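Local coordinates for protein lectin-related NK cell receptor LY49L1 (Mus musculus, PDB 3G8K) that is a natural killer cell receptor of the Ly49 family, whose members recognise MHC class I through the C-type lectin-like domain represented here, at residues Tyr20-Arg25 and Phe117-Gly122. The protein carries 1 engineered substitution. Numbering follows the deposited sequence.
Sequences YFVMDR and FICICG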
loop_
_atom_site.group_PDB
_atom_site.type_symbol
_atom_site.label_atom_id
_atom_site.label_comp_id
_atom_site.label_asym_id
_atom_site.label_seq_id
_atom_site.Cartn_x
_atom_site.Cartn_y
_atom_site.Cartn_z
ATOM N N TYR A 20 3.246 3.106 -8.207
ATOM C CA TYR A 20 1.936 3.396 -8.928
ATOM C C TYR A 20 1.700 2.219 -9.882
ATOM O O TYR A 20 2.657 1.599 -10.305
ATOM C CB TYR A 20 2.058 4.736 -9.696
ATOM C CG TYR A 20 2.593 5.895 -8.845
ATOM C CD1 TYR A 20 3.956 6.178 -8.783
ATOM C CD2 TYR A 20 1.732 6.682 -8.096
ATOM C CE1 TYR A 20 4.420 7.212 -7.972
ATOM C CE2 TYR A 20 2.197 7.734 -7.334
ATOM C CZ TYR A 20 3.532 7.953 -7.242
ATOM O OH TYR A 20 3.938 9.014 -6.499
ATOM N N PHE A 21 0.415 1.928 -10.208
ATOM C CA PHE A 21 -0.001 0.696 -10.884
ATOM C C PHE A 21 -0.824 1.122 -12.058
ATOM O O PHE A 21 -1.747 1.891 -11.860
ATOM C CB PHE A 21 -0.826 -0.285 -9.944
ATOM C CG PHE A 21 -0.086 -0.643 -8.709
ATOM C CD1 PHE A 21 -0.071 0.250 -7.635
ATOM C CD2 PHE A 21 0.729 -1.829 -8.640
ATOM C CE1 PHE A 21 0.720 -0.004 -6.485
ATOM C CE2 PHE A 21 1.492 -2.117 -7.452
ATOM C CZ PHE A 21 1.486 -1.187 -6.389
ATOM N N VAL A 22 -0.419 0.686 -13.265
ATOM C CA VAL A 22 -1.213 0.856 -14.536
ATOM C C VAL A 22 -2.430 -0.130 -14.520
ATOM O O VAL A 22 -2.362 -1.222 -13.906
ATOM C CB VAL A 22 -0.320 0.721 -15.840
ATOM C CG1 VAL A 22 -1.102 1.047 -17.106
ATOM C CG2 VAL A 22 0.916 1.597 -15.795
ATOM N N MET A 23 -3.573 0.249 -15.120
ATOM C CA MET A 23 -4.773 -0.603 -15.015
ATOM C C MET A 23 -4.750 -1.803 -15.969
ATOM O O MET A 23 -5.183 -2.900 -15.615
ATOM C CB MET A 23 -6.059 0.198 -15.262
ATOM C CG MET A 23 -6.277 1.205 -14.214
ATOM S SD MET A 23 -7.925 1.924 -14.273
ATOM C CE MET A 23 -7.715 3.063 -15.635
ATOM N N ASP A 24 -4.259 -1.552 -17.181
ATOM C CA ASP A 24 -4.072 -2.545 -18.220
ATOM C C ASP A 24 -2.705 -3.236 -18.149
ATOM O O ASP A 24 -1.650 -2.634 -17.923
ATOM C CB ASP A 24 -4.194 -1.904 -19.588
ATOM C CG ASP A 24 -5.596 -1.364 -19.865
ATOM O OD1 ASP A 24 -5.710 -0.393 -20.661
ATOM O OD2 ASP A 24 -6.583 -1.894 -19.308
ATOM N N ARG A 25 -2.770 -4.529 -18.367
ATOM C CA ARG A 25 -1.602 -5.347 -18.506
ATOM C C ARG A 25 -0.903 -4.999 -19.798
ATOM O O ARG A 25 -1.568 -4.841 -20.825
ATOM C CB ARG A 25 -2.084 -6.782 -18.541
ATOM C CG ARG A 25 -2.640 -7.085 -17.201
ATOM C CD ARG A 25 -2.407 -8.511 -16.856
ATOM N NE ARG A 25 -3.594 -9.333 -17.087
ATOM C CZ ARG A 25 -3.885 -9.970 -18.219
ATOM N NH1 ARG A 25 -3.120 -9.897 -19.304
ATOM N NH2 ARG A 25 -4.965 -10.702 -18.253
ATOM N N PHE A 117 1.928 -8.145 -18.322
ATOM C CA PHE A 117 1.821 -8.090 -16.839
ATOM C C PHE A 117 1.484 -6.640 -16.347
ATOM O O PHE A 117 1.591 -5.676 -17.110
ATOM C CB PHE A 117 3.133 -8.661 -16.172
ATOM C CG PHE A 117 3.352 -10.135 -16.500
ATOM C CD1 PHE A 117 4.320 -10.534 -17.392
ATOM C CD2 PHE A 117 2.535 -11.100 -15.949
ATOM C CE1 PHE A 117 4.512 -11.881 -17.706
ATOM C CE2 PHE A 117 2.699 -12.443 -16.286
ATOM C CZ PHE A 117 3.713 -12.819 -17.146
ATOM N N ILE A 118 1.009 -6.519 -15.108
ATOM C CA ILE A 118 0.788 -5.206 -14.474
ATOM C C ILE A 118 2.114 -4.438 -14.465
ATOM O O ILE A 118 3.101 -4.977 -14.069
ATOM C CB ILE A 118 0.189 -5.314 -13.068
ATOM C CG1 ILE A 118 -1.205 -6.017 -13.080
ATOM C CG2 ILE A 118 -0.012 -3.881 -12.403
ATOM C CD1 ILE A 118 -2.186 -5.335 -14.033
ATOM N N CYS A 119 2.108 -3.185 -14.901
ATOM C CA CYS A 119 3.276 -2.274 -14.705
ATOM C C CYS A 119 3.318 -1.690 -13.301
ATOM O O CYS A 119 2.346 -1.130 -12.797
ATOM C CB CYS A 119 3.320 -1.124 -15.760
ATOM S SG CYS A 119 2.568 -1.503 -17.377
ATOM N N ILE A 120 4.456 -1.857 -12.625
ATOM C CA ILE A 120 4.661 -1.042 -11.456
ATOM C C ILE A 120 5.746 -0.013 -11.821
ATOM O O ILE A 120 6.896 -0.388 -12.223
ATOM C CB ILE A 120 4.947 -1.834 -10.183
ATOM C CG1 ILE A 120 5.189 -0.904 -9.006
ATOM C CG2 ILE A 120 6.169 -2.765 -10.342
ATOM C CD1 ILE A 120 5.421 -1.708 -7.705
ATOM N N CYS A 121 5.314 1.260 -11.770
ATOM C CA CYS A 121 6.146 2.452 -11.990
ATOM C C CYS A 121 6.656 3.050 -10.673
ATOM O O CYS A 121 5.910 3.229 -9.763
ATOM C CB CYS A 121 5.324 3.511 -12.662
ATOM S SG CYS A 121 4.463 2.923 -14.159
ATOM N N GLY A 122 7.930 3.345 -10.530
ATOM C CA GLY A 122 8.324 4.080 -9.325
ATOM C C GLY A 122 8.696 5.533 -9.619
ATOM O O GLY A 122 9.076 5.879 -10.743
#
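Tyr20 and Cys121 face each other as an antiparallel hydrogen-bonded pair, joined by two backbone bonds: Tyr20 N to Cys121 O at 3.1 Å, with the donor lying in the carbonyl plane, and Cys121 N to Tyr20 O, the donor tilted 21° from the plane of the Tyr20 carbonyl. Two residues further on, Val22 N reaches Cys119 O in a weak bond of 3.3 Å. Between these bonds the non-hydrogen-bonded pair Phe21 and Ile120 adds CA-H...O contacts, Phe21 CA to Cys119 O and Ile120 CA to Tyr20 O, so both carbonyls receive a C-H beside their N-H. Arg25 approaches again through a CA-H...O contact, its CA 3.5 Å from Phe117 O.

On the face of Phe21 and Ile120, the two side chains run alongside each other, and Phe21 CE2 sits 4.0 Å from Ile120 CD1; an extended Ile120 side chain, CG1 anti to the backbone N (chi1 178°), puts CD1 beside the ring. Ile118 CG2 meets the edge of the same ring, while Ile118 CD1 touches the aliphatic Arg25 CG at 3.6 Å. Ile118 and Ile120 also pack on Tyr63 of strand 62-70. Val22 points at the 117-122 segment, and its CG2 rests 3.6 Å from Cys119 CB and reaches Cys121 SG at 4.1 Å, bridging two half-cystines.

Cys119 and Cys121 are bonded to Cys31 and Cys35 of helix 28-37, and this antiparallel pairing of strands near the two ends of the domain is characteristic of the C-type lectin-like fold. The disulfides thus link strand 118-124 covalently to helix 28-37, while strand 17-21 is held to it by backbone bonds and apolar packing, with a valine methyl packed against both half-cystines.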